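Local coordinates for protein fructose-bisphosphate aldolase (PDB 2FJK) that is a class II aldolase of the TIM-barrel clan that binds 1,3-dihydroxyacetonephosphate in a pocket, at residues L207-V213 with K249-D255; V19-T24 with P43-S49; Y181-P187 with S232-D238. One frame throughout, in Å; residues are numbered along the deposited sequence.

Interaction 1. Residues L207-V213 with K249-D255. With 13P (1,3-dihydroxyacetonephosphate), chain E.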
loop_
_atom_site.group_PDB
_atom_site.type_symbol
_atom_site.label_atom_id
_atom_site.label_comp_id
_atom_site.label_asym_id
_atom_site.label_seq_id
_atom_site.Cartn_x
_atom_site.Cartn_y
_atom_site.Cartn_z
ATOM N N LEU A 207 22.100 22.811 -0.640
ATOM C CA LEU A 207 21.818 24.237 -0.610
ATOM C C LEU A 207 20.336 24.545 -0.399
ATOM O O LEU A 207 19.517 24.301 -1.279
ATOM C CB LEU A 207 22.283 24.872 -1.924
ATOM C CG LEU A 207 22.277 26.396 -2.021
ATOM C CD1 LEU A 207 23.245 26.965 -0.990
ATOM C CD2 LEU A 207 22.683 26.819 -3.426
ATOM N N HIS A 208 19.997 25.083 0.769
ATOM C CA HIS A 208 18.614 25.444 1.060
ATOM C C HIS A 208 18.378 26.915 0.776
ATOM O O HIS A 208 19.303 27.634 0.409
ATOM C CB HIS A 208 18.257 25.141 2.518
ATOM C CG HIS A 208 18.130 23.682 2.812
ATOM N ND1 HIS A 208 19.210 22.891 3.141
ATOM C CD2 HIS A 208 17.054 22.860 2.786
ATOM C CE1 HIS A 208 18.802 21.646 3.308
ATOM N NE2 HIS A 208 17.500 21.599 3.097
ATOM N N GLY A 209 17.131 27.350 0.948
ATOM C CA GLY A 209 16.775 28.735 0.706
ATOM C C GLY A 209 17.310 29.178 -0.635
ATOM O O GLY A 209 17.832 30.287 -0.774
ATOM N N ALA A 210 17.155 28.314 -1.635
ATOM C CA ALA A 210 17.682 28.608 -2.959
ATOM C C ALA A 210 16.697 29.063 -4.022
ATOM O O ALA A 210 17.034 29.053 -5.200
ATOM C CB ALA A 210 18.477 27.405 -3.471
ATOM N N SER A 211 15.494 29.471 -3.634
ATOM C CA SER A 211 14.531 29.935 -4.631
ATOM C C SER A 211 15.096 31.122 -5.425
ATOM O O SER A 211 15.934 31.872 -4.929
ATOM C CB SER A 211 13.211 30.343 -3.973
ATOM O OG SER A 211 12.338 29.234 -3.833
ATOM N N ALA A 212 14.618 31.285 -6.655
ATOM C CA ALA A 212 15.068 32.361 -7.531
ATOM C C ALA A 212 14.151 33.577 -7.410
ATOM O O ALA A 212 14.559 34.706 -7.672
ATOM C CB ALA A 212 15.109 31.866 -8.993
ATOM N N VAL A 213 12.911 33.336 -7.008
ATOM C CA VAL A 213 11.942 34.408 -6.847
ATOM C C VAL A 213 12.004 35.349 -8.058
ATOM O O VAL A 213 12.214 36.556 -7.911
ATOM C CB VAL A 213 12.237 35.200 -5.558
ATOM C CG1 VAL A 213 10.985 35.933 -5.103
ATOM C CG2 VAL A 213 12.753 34.248 -4.467
ATOM N N LYS A 249 22.437 18.972 -4.039
ATOM C CA LYS A 249 21.009 19.030 -3.746
ATOM C C LYS A 249 20.566 20.466 -3.504
ATOM O O LYS A 249 21.139 21.178 -2.672
ATOM C CB LYS A 249 20.682 18.186 -2.518
ATOM C CG LYS A 249 19.312 18.485 -1.931
ATOM C CD LYS A 249 19.024 17.626 -0.707
ATOM C CE LYS A 249 17.709 18.048 -0.054
ATOM N NZ LYS A 249 17.295 17.084 0.990
ATOM N N ILE A 250 19.531 20.880 -4.226
ATOM C CA ILE A 250 19.024 22.235 -4.116
ATOM C C ILE A 250 17.537 22.255 -3.776
ATOM O O ILE A 250 16.706 21.691 -4.496
ATOM C CB ILE A 250 19.260 22.993 -5.428
ATOM C CG1 ILE A 250 20.702 22.771 -5.887
ATOM C CG2 ILE A 250 19.015 24.470 -5.225
ATOM C CD1 ILE A 250 21.002 23.342 -7.241
ATOM N N ASN A 251 17.208 22.918 -2.673
ATOM C CA ASN A 251 15.829 23.015 -2.222
ATOM C C ASN A 251 15.100 24.227 -2.790
ATOM O O ASN A 251 15.642 25.335 -2.820
ATOM C CB ASN A 251 15.796 23.066 -0.699
ATOM C CG ASN A 251 15.612 21.698 -0.066
ATOM O OD1 ASN A 251 14.506 21.342 0.358
ATOM N ND2 ASN A 251 16.692 20.925 0.006
ATOM N N THR A 252 13.862 24.006 -3.230
ATOM C CA THR A 252 13.011 25.064 -3.789
ATOM C C THR A 252 11.615 24.957 -3.190
ATOM O O THR A 252 10.972 23.910 -3.289
ATOM C CB THR A 252 12.866 24.938 -5.318
ATOM O OG1 THR A 252 14.161 24.904 -5.914
ATOM C CG2 THR A 252 12.079 26.125 -5.886
ATOM N N ASP A 253 11.139 26.044 -2.589
ATOM C CA ASP A 253 9.826 26.047 -1.958
ATOM C C ASP A 253 9.042 27.315 -2.308
ATOM O O ASP A 253 7.975 27.238 -2.909
ATOM C CB ASP A 253 10.008 25.917 -0.437
ATOM C CG ASP A 253 8.698 25.842 0.314
ATOM O OD1 ASP A 253 7.634 25.772 -0.325
ATOM O OD2 ASP A 253 8.740 25.849 1.563
ATOM N N THR A 254 9.576 28.472 -1.922
ATOM C CA THR A 254 8.946 29.760 -2.204
ATOM C C THR A 254 8.495 29.922 -3.670
ATOM O O THR A 254 7.367 30.345 -3.933
ATOM C CB THR A 254 9.909 30.934 -1.872
ATOM O OG1 THR A 254 10.130 30.996 -0.458
ATOM C CG2 THR A 254 9.332 32.256 -2.355
ATOM N N ASP A 255 9.377 29.601 -4.615
ATOM C CA ASP A 255 9.044 29.737 -6.030
ATOM C C ASP A 255 7.744 29.015 -6.383
ATOM O O ASP A 255 6.918 29.547 -7.118
ATOM C CB ASP A 255 10.178 29.206 -6.926
ATOM C CG ASP A 255 11.411 30.111 -6.932
ATOM O OD1 ASP A 255 11.288 31.319 -6.643
ATOM O OD2 ASP A 255 12.511 29.610 -7.247
HETATM P P 13P E . 12.948 28.774 -0.170
HETATM O O1P 13P E . 11.918 29.618 0.725
HETATM O O2P 13P E . 14.071 29.788 -0.637
HETATM O O3P 13P E . 12.199 28.210 -1.416
HETATM O O1 13P E . 13.538 27.581 0.729
HETATM C C1 13P E . 13.845 26.338 0.100
HETATM C C2 13P E . 14.624 25.553 1.125
HETATM O O2 13P E . 15.599 26.070 1.664
HETATM C C3 13P E . 14.213 24.129 1.499
HETATM O O3 13P E . 15.021 23.644 2.566
#

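Interaction 2. Residues V19-T24 with P43-S49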
loop_
_atom_site.group_PDB
_atom_site.type_symbol
_atom_site.label_atom_id
_atom_site.label_comp_id
_atom_site.label_asym_id
_atom_site.label_seq_id
_atom_site.Cartn_x
_atom_site.Cartn_y
_atom_site.Cartn_z
ATOM N N VAL A 19 20.497 17.964 -8.082
ATOM C CA VAL A 19 19.186 17.347 -8.064
ATOM C C VAL A 19 18.264 18.247 -7.264
ATOM O O VAL A 19 18.604 18.673 -6.159
ATOM C CB VAL A 19 19.234 15.970 -7.395
ATOM C CG1 VAL A 19 17.828 15.497 -7.078
ATOM C CG2 VAL A 19 19.936 14.986 -8.307
ATOM N N GLY A 20 17.099 18.540 -7.824
ATOM C CA GLY A 20 16.164 19.405 -7.130
ATOM C C GLY A 20 15.333 18.737 -6.050
ATOM O O GLY A 20 14.851 17.616 -6.220
ATOM N N ALA A 21 15.193 19.420 -4.919
ATOM C CA ALA A 21 14.375 18.935 -3.816
ATOM C C ALA A 21 13.244 19.950 -3.834
ATOM O O ALA A 21 13.492 21.158 -3.862
ATOM C CB ALA A 21 15.142 18.994 -2.487
ATOM N N PHE A 22 12.009 19.466 -3.853
ATOM C CA PHE A 22 10.867 20.360 -3.906
ATOM C C PHE A 22 9.861 20.076 -2.805
ATOM O O PHE A 22 9.445 18.930 -2.602
ATOM C CB PHE A 22 10.187 20.259 -5.270
ATOM C CG PHE A 22 11.117 20.486 -6.430
ATOM C CD1 PHE A 22 11.918 19.455 -6.912
ATOM C CD2 PHE A 22 11.200 21.736 -7.036
ATOM C CE1 PHE A 22 12.789 19.660 -7.982
ATOM C CE2 PHE A 22 12.070 21.955 -8.108
ATOM C CZ PHE A 22 12.867 20.912 -8.581
ATOM N N ASN A 23 9.471 21.132 -2.102
ATOM C CA ASN A 23 8.521 21.014 -1.004
ATOM C C ASN A 23 7.119 20.793 -1.521
ATOM O O ASN A 23 6.718 21.387 -2.518
ATOM C CB ASN A 23 8.568 22.270 -0.131
ATOM C CG ASN A 23 9.833 22.354 0.662
ATOM O OD1 ASN A 23 9.946 21.770 1.748
ATOM N ND2 ASN A 23 10.815 23.059 0.121
ATOM N N THR A 24 6.388 19.920 -0.834
ATOM C CA THR A 24 5.018 19.588 -1.204
ATOM C C THR A 24 4.171 19.614 0.043
ATOM O O THR A 24 4.657 19.296 1.121
ATOM C CB THR A 24 4.878 18.164 -1.740
ATOM O OG1 THR A 24 5.942 17.875 -2.647
ATOM C CG2 THR A 24 3.536 18.013 -2.435
ATOM N N PRO A 43 16.040 12.764 -11.869
ATOM C CA PRO A 43 15.869 12.194 -10.531
ATOM C C PRO A 43 15.241 13.347 -9.755
ATOM O O PRO A 43 15.345 14.484 -10.193
ATOM C CB PRO A 43 17.303 11.896 -10.100
ATOM C CG PRO A 43 18.108 12.952 -10.841
ATOM C CD PRO A 43 17.469 12.952 -12.195
ATOM N N VAL A 44 14.578 13.078 -8.635
ATOM C CA VAL A 44 13.953 14.156 -7.877
ATOM C C VAL A 44 13.780 13.788 -6.410
ATOM O O VAL A 44 13.741 12.612 -6.050
ATOM C CB VAL A 44 12.559 14.523 -8.467
ATOM C CG1 VAL A 44 11.567 13.401 -8.210
ATOM C CG2 VAL A 44 12.053 15.838 -7.865
ATOM N N ILE A 45 13.688 14.812 -5.568
ATOM C CA ILE A 45 13.504 14.633 -4.138
ATOM C C ILE A 45 12.221 15.322 -3.695
ATOM O O ILE A 45 12.012 16.502 -3.979
ATOM C CB ILE A 45 14.677 15.243 -3.336
ATOM C CG1 ILE A 45 15.957 14.442 -3.593
ATOM C CG2 ILE A 45 14.361 15.232 -1.846
ATOM C CD1 ILE A 45 17.186 15.017 -2.913
ATOM N N LEU A 46 11.352 14.580 -3.020
ATOM C CA LEU A 46 10.117 15.156 -2.501
ATOM C C LEU A 46 10.420 15.576 -1.057
ATOM O O LEU A 46 10.718 14.742 -0.198
ATOM C CB LEU A 46 8.981 14.129 -2.557
ATOM C CG LEU A 46 8.556 13.752 -3.979
ATOM C CD1 LEU A 46 7.347 12.839 -3.953
ATOM C CD2 LEU A 46 8.212 15.011 -4.730
ATOM N N ALA A 47 10.373 16.879 -0.804
ATOM C CA ALA A 47 10.665 17.409 0.523
ATOM C C ALA A 47 9.409 17.773 1.293
ATOM O O ALA A 47 8.503 18.422 0.769
ATOM C CB ALA A 47 11.583 18.642 0.407
ATOM N N LEU A 48 9.354 17.337 2.540
ATOM C CA LEU A 48 8.222 17.650 3.379
ATOM C C LEU A 48 8.681 18.230 4.708
ATOM O O LEU A 48 9.296 17.544 5.509
ATOM C CB LEU A 48 7.375 16.410 3.641
ATOM C CG LEU A 48 6.455 15.916 2.530
ATOM C CD1 LEU A 48 7.274 15.224 1.437
ATOM C CD2 LEU A 48 5.441 14.957 3.135
ATOM N N SER A 49 8.358 19.493 4.947
ATOM C CA SER A 49 8.726 20.134 6.202
ATOM C C SER A 49 7.861 19.509 7.285
ATOM O O SER A 49 7.039 18.621 7.014
ATOM C CB SER A 49 8.428 21.628 6.130
ATOM O OG SER A 49 7.019 21.834 6.067
HETATM O O HOH W 1 15.763 17.275 -10.093
HETATM O O HOH W 2 7.223 20.624 2.633
#

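Interaction 3. Residues Y181-P187 with S232-D238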
loop_
_atom_site.group_PDB
_atom_site.type_symbol
_atom_site.label_atom_id
_atom_site.label_comp_id
_atom_site.label_asym_id
_atom_site.label_seq_id
_atom_site.Cartn_x
_atom_site.Cartn_y
_atom_site.Cartn_z
ATOM N N TYR A 181 12.633 37.315 0.440
ATOM C CA TYR A 181 13.507 38.477 0.626
ATOM C C TYR A 181 14.906 38.045 1.016
ATOM O O TYR A 181 15.320 38.205 2.163
ATOM C CB TYR A 181 12.925 39.410 1.695
ATOM C CG TYR A 181 11.493 39.797 1.409
ATOM C CD1 TYR A 181 10.434 39.227 2.121
ATOM C CD2 TYR A 181 11.193 40.712 0.399
ATOM C CE1 TYR A 181 9.107 39.564 1.830
ATOM C CE2 TYR A 181 9.886 41.052 0.101
ATOM C CZ TYR A 181 8.848 40.475 0.817
ATOM O OH TYR A 181 7.556 40.806 0.494
ATOM N N LYS A 182 15.636 37.520 0.039
ATOM C CA LYS A 182 16.985 37.019 0.267
ATOM C C LYS A 182 18.107 38.057 0.305
ATOM O O LYS A 182 19.261 37.702 0.527
ATOM C CB LYS A 182 17.296 35.938 -0.779
ATOM C CG LYS A 182 16.228 34.843 -0.833
ATOM C CD LYS A 182 16.620 33.689 -1.745
ATOM C CE LYS A 182 15.498 32.675 -1.854
ATOM N NZ LYS A 182 15.040 32.206 -0.511
ATOM N N GLY A 183 17.777 39.330 0.098
ATOM C CA GLY A 183 18.801 40.369 0.135
ATOM C C GLY A 183 18.704 41.445 -0.939
ATOM O O GLY A 183 18.363 41.157 -2.085
ATOM N N LYS A 184 19.004 42.691 -0.573
ATOM C CA LYS A 184 18.947 43.792 -1.534
ATOM C C LYS A 184 19.819 43.474 -2.743
ATOM O O LYS A 184 20.954 43.017 -2.601
ATOM C CB LYS A 184 19.413 45.103 -0.893
ATOM C CG LYS A 184 18.475 45.650 0.176
ATOM C CD LYS A 184 18.862 47.071 0.578
ATOM C CE LYS A 184 17.898 47.646 1.612
ATOM N NZ LYS A 184 18.266 49.038 2.015
ATOM N N GLY A 185 19.289 43.720 -3.933
ATOM C CA GLY A 185 20.049 43.418 -5.128
ATOM C C GLY A 185 20.382 41.938 -5.112
ATOM O O GLY A 185 19.688 41.149 -4.468
ATOM N N ARG A 186 21.443 41.555 -5.813
ATOM C CA ARG A 186 21.854 40.160 -5.866
ATOM C C ARG A 186 22.516 39.759 -4.554
ATOM O O ARG A 186 23.611 40.219 -4.235
ATOM C CB ARG A 186 22.821 39.947 -7.033
ATOM C CG ARG A 186 23.389 38.541 -7.163
ATOM C CD ARG A 186 24.181 38.422 -8.461
ATOM N NE ARG A 186 24.893 37.154 -8.595
ATOM C CZ ARG A 186 25.571 36.798 -9.685
ATOM N NH1 ARG A 186 25.624 37.617 -10.726
ATOM N NH2 ARG A 186 26.187 35.625 -9.740
ATOM N N PRO A 187 21.850 38.902 -3.769
ATOM C CA PRO A 187 22.392 38.446 -2.485
ATOM C C PRO A 187 23.740 37.755 -2.652
ATOM O O PRO A 187 23.900 36.884 -3.499
ATOM C CB PRO A 187 21.299 37.508 -1.963
ATOM C CG PRO A 187 20.661 36.999 -3.211
ATOM C CD PRO A 187 20.569 38.236 -4.062
ATOM N N SER A 232 13.514 39.198 -3.754
ATOM C CA SER A 232 14.856 39.010 -4.281
ATOM C C SER A 232 15.274 37.574 -3.986
ATOM O O SER A 232 15.273 37.146 -2.837
ATOM C CB SER A 232 15.817 40.003 -3.612
ATOM O OG SER A 232 17.142 39.852 -4.096
ATOM N N GLY A 233 15.610 36.825 -5.026
ATOM C CA GLY A 233 16.011 35.447 -4.823
ATOM C C GLY A 233 17.460 35.237 -5.195
ATOM O O GLY A 233 18.145 36.192 -5.555
ATOM N N ILE A 234 17.926 33.993 -5.108
ATOM C CA ILE A 234 19.309 33.668 -5.439
ATOM C C ILE A 234 19.479 33.681 -6.951
ATOM O O ILE A 234 18.670 33.106 -7.688
ATOM C CB ILE A 234 19.720 32.282 -4.898
ATOM C CG1 ILE A 234 19.443 32.191 -3.390
ATOM C CG2 ILE A 234 21.190 32.037 -5.177
ATOM C CD1 ILE A 234 20.124 33.234 -2.557
ATOM N N HIS A 235 20.534 34.350 -7.406
ATOM C CA HIS A 235 20.818 34.469 -8.829
ATOM C C HIS A 235 21.125 33.122 -9.479
ATOM O O HIS A 235 21.889 32.323 -8.940
ATOM C CB HIS A 235 22.001 35.407 -9.044
ATOM C CG HIS A 235 22.193 35.809 -10.471
ATOM N ND1 HIS A 235 21.421 36.775 -11.080
ATOM C CD2 HIS A 235 23.038 35.346 -11.421
ATOM C CE1 HIS A 235 21.782 36.890 -12.346
ATOM N NE2 HIS A 235 22.761 36.034 -12.578
ATOM N N PRO A 236 20.535 32.857 -10.656
ATOM C CA PRO A 236 20.747 31.602 -11.385
ATOM C C PRO A 236 22.222 31.243 -11.570
ATOM O O PRO A 236 22.619 30.087 -11.395
ATOM C CB PRO A 236 20.046 31.853 -12.718
ATOM C CG PRO A 236 18.915 32.742 -12.334
ATOM C CD PRO A 236 19.570 33.715 -11.365
ATOM N N GLU A 237 23.038 32.231 -11.924
ATOM C CA GLU A 237 24.461 31.975 -12.126
ATOM C C GLU A 237 25.130 31.487 -10.842
ATOM O O GLU A 237 26.007 30.622 -10.883
ATOM C CB GLU A 237 25.155 33.230 -12.662
ATOM C CG GLU A 237 24.645 33.662 -14.046
ATOM C CD GLU A 237 24.767 32.558 -15.094
ATOM O OE1 GLU A 237 25.875 31.992 -15.239
ATOM O OE2 GLU A 237 23.759 32.260 -15.780
ATOM N N ASP A 238 24.712 32.029 -9.703
ATOM C CA ASP A 238 25.272 31.598 -8.431
ATOM C C ASP A 238 24.875 30.155 -8.178
ATOM O O ASP A 238 25.633 29.384 -7.590
ATOM C CB ASP A 238 24.790 32.490 -7.287
ATOM C CG ASP A 238 25.528 33.806 -7.244
ATOM O OD1 ASP A 238 26.772 33.768 -7.333
ATOM O OD2 ASP A 238 24.880 34.865 -7.117
HETATM O O HOH W 3 22.472 35.612 -5.844
#

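Interaction 1. Residues L207-V213 with K249-D255
L207, the last residue of strand 205-207, pairs in parallel with I250 of strand 247-252: L207 N donates to K249 O at 2.8 Å, and N251 N returns a bond to L207 O at 3.0 Å, both N-H...O angles being 173°. Beyond this bridge the backbones part around the phosphate of 1,3-dihydroxyacetonephosphate, and polar groups take over the joining. S211 works in two directions: OG gives its proton to ligand O3P at 2.6 Å and accepts from D255 N at 3.1 Å. Ligand O3P collects two more donors, D253 N and T254 N, both 2.7 Å from it, while T254 OG1 donates to O1P. The phosphate thus sits at the amino end of helix 254-270, as is common in TIM barrels. K182 NZ also bonds to it.

The D255 side chain holds the 207-213 loop in return. With CG beside its own backbone N (chi1 -72°), its carboxylate turns to A212 and V213, each oxygen using its syn lone pair: OD2 takes A212 N at 2.8 Å and OD1 takes V213 N at 2.6 Å. T252 OG1 is satisfied by R295, and K249 NZ by E130 and H78.

A210 CB presses closely on the CG2 branch of I250. On that flank helix 236-244 packs through I239 against L207, A210 and I250, and helix 277-299 places F299 against I250 and T252. Strand 19-23 hydrogen-bonds along the other edge of strand 247-252, the one away from L207.

Interaction 2. Residues V19-T24 with P43-S49
A21 and I45 face each other with their CA atoms 4.4 Å apart in a beta-alpha-beta unit, strand 19-23, helix 27-38 and strand 44-47, as expected in a TIM barrel. The strand segments diverge by 26° between their N-to-C directions, and four backbone bonds link them.

A21, I45, N23 and A47 put their side chains on one face, the one that meets K249 and N251 and carries N23 to the ligand pocket. There the A21 methyl touches I45 CB at 3.9 Å, and N23 turns its amide OD1 over A47 CB at 3.8 Å. F22 and L46 occupy the other face, where F22 meets I33 of helix 27-38. V44 stands at about a right angle to F22: its CG2, set anti to its own backbone N, meets ring atom CD1 of F22 at 3.7 Å. The same ring folds back along its own strand, bringing CE1 to 3.5 Å from G20 CA.

At the start of the pair V19 spreads its two methyl branches: CG2 slants against P43 CG at 3.7 Å, and CG1 leans on I45 CG1. Helix 6-14 packs on V19 and P43. Beside them a water accepts from G20 N and donates to P43 O, 2.8 Å from that oxygen.

Interaction 3. Residues Y181-P187 with S232-D238
R186 and H235 both set CG anti to the backbone N (chi1 177° and -168°), and the arginine chain, extended on to NE, carries its guanidinium over the imidazole. The two flat groups stack with centres 3.9 Å apart and planes 20° from parallel, H235 CD2 lying over the centre of the guanidinium. P236 CD packs on the opposite face of the H235 ring, which is therefore sandwiched. The contact ties the loop between strand 171-172 and helix 191-200 to the start of helix 236-244, with H235 at its N-cap position.

While one face of the guanidinium is taken by histidine, its edge grips D238. NE reaches OD2 at 2.7 Å and NH2 reaches OD1 at 3.1 Å, a two-nitrogen, side-on salt bridge. Both carboxylate oxygens lie near the guanidinium plane, whereas the nitrogens approach from above the carboxylate plane, so the two groups are not coplanar. D238 OD1 is also bonded to H191, and one water joins D238 OD2, P187 O and H235 N.

At the other end of the loop, K182 N donates to S232 O at 2.9 Å. S232 OG, anti to its own backbone N, lies 2.7 Å from G183 O and 2.9 Å from G185 O. Between these polar ends, I234 is flanked by K182 CD, 3.6 Å from its CG1, and by P187 CG, 3.9 Å from its CD1. K182 bends at its last torsion, and NZ goes to the S177 and G179 carbonyls and, in the ligand pocket, to the phosphate.

Chemically, the buried D238 carboxylate has donors from arginine, histidine and water, which would probably favour its ionised form. The near-parallel stack and the side-on, two-nitrogen salt bridge together probably hold the R186 guanidinium in its rotation.

Overall arrangement
Interaction 1 lies between the others: its centre is 10 Å from that of interaction 2 and 11 Å from that of interaction 3, whereas interactions 2 and 3 are 21 Å apart between centres and do not touch. Strands 247-252 and 19-23 are neighbours in one parallel sheet, which binds interaction 1 to interaction 2. Interactions 1 and 3 meet through S211 and I234, and helix 236-244 runs on to strand 247-252. Along the chain interaction 2 closes first; the segments of interactions 3 and 1 then alternate. N23, the 207-213 and 249-255 segments, and K182 thus bring ligand-pocket residues from all three contacts to one site.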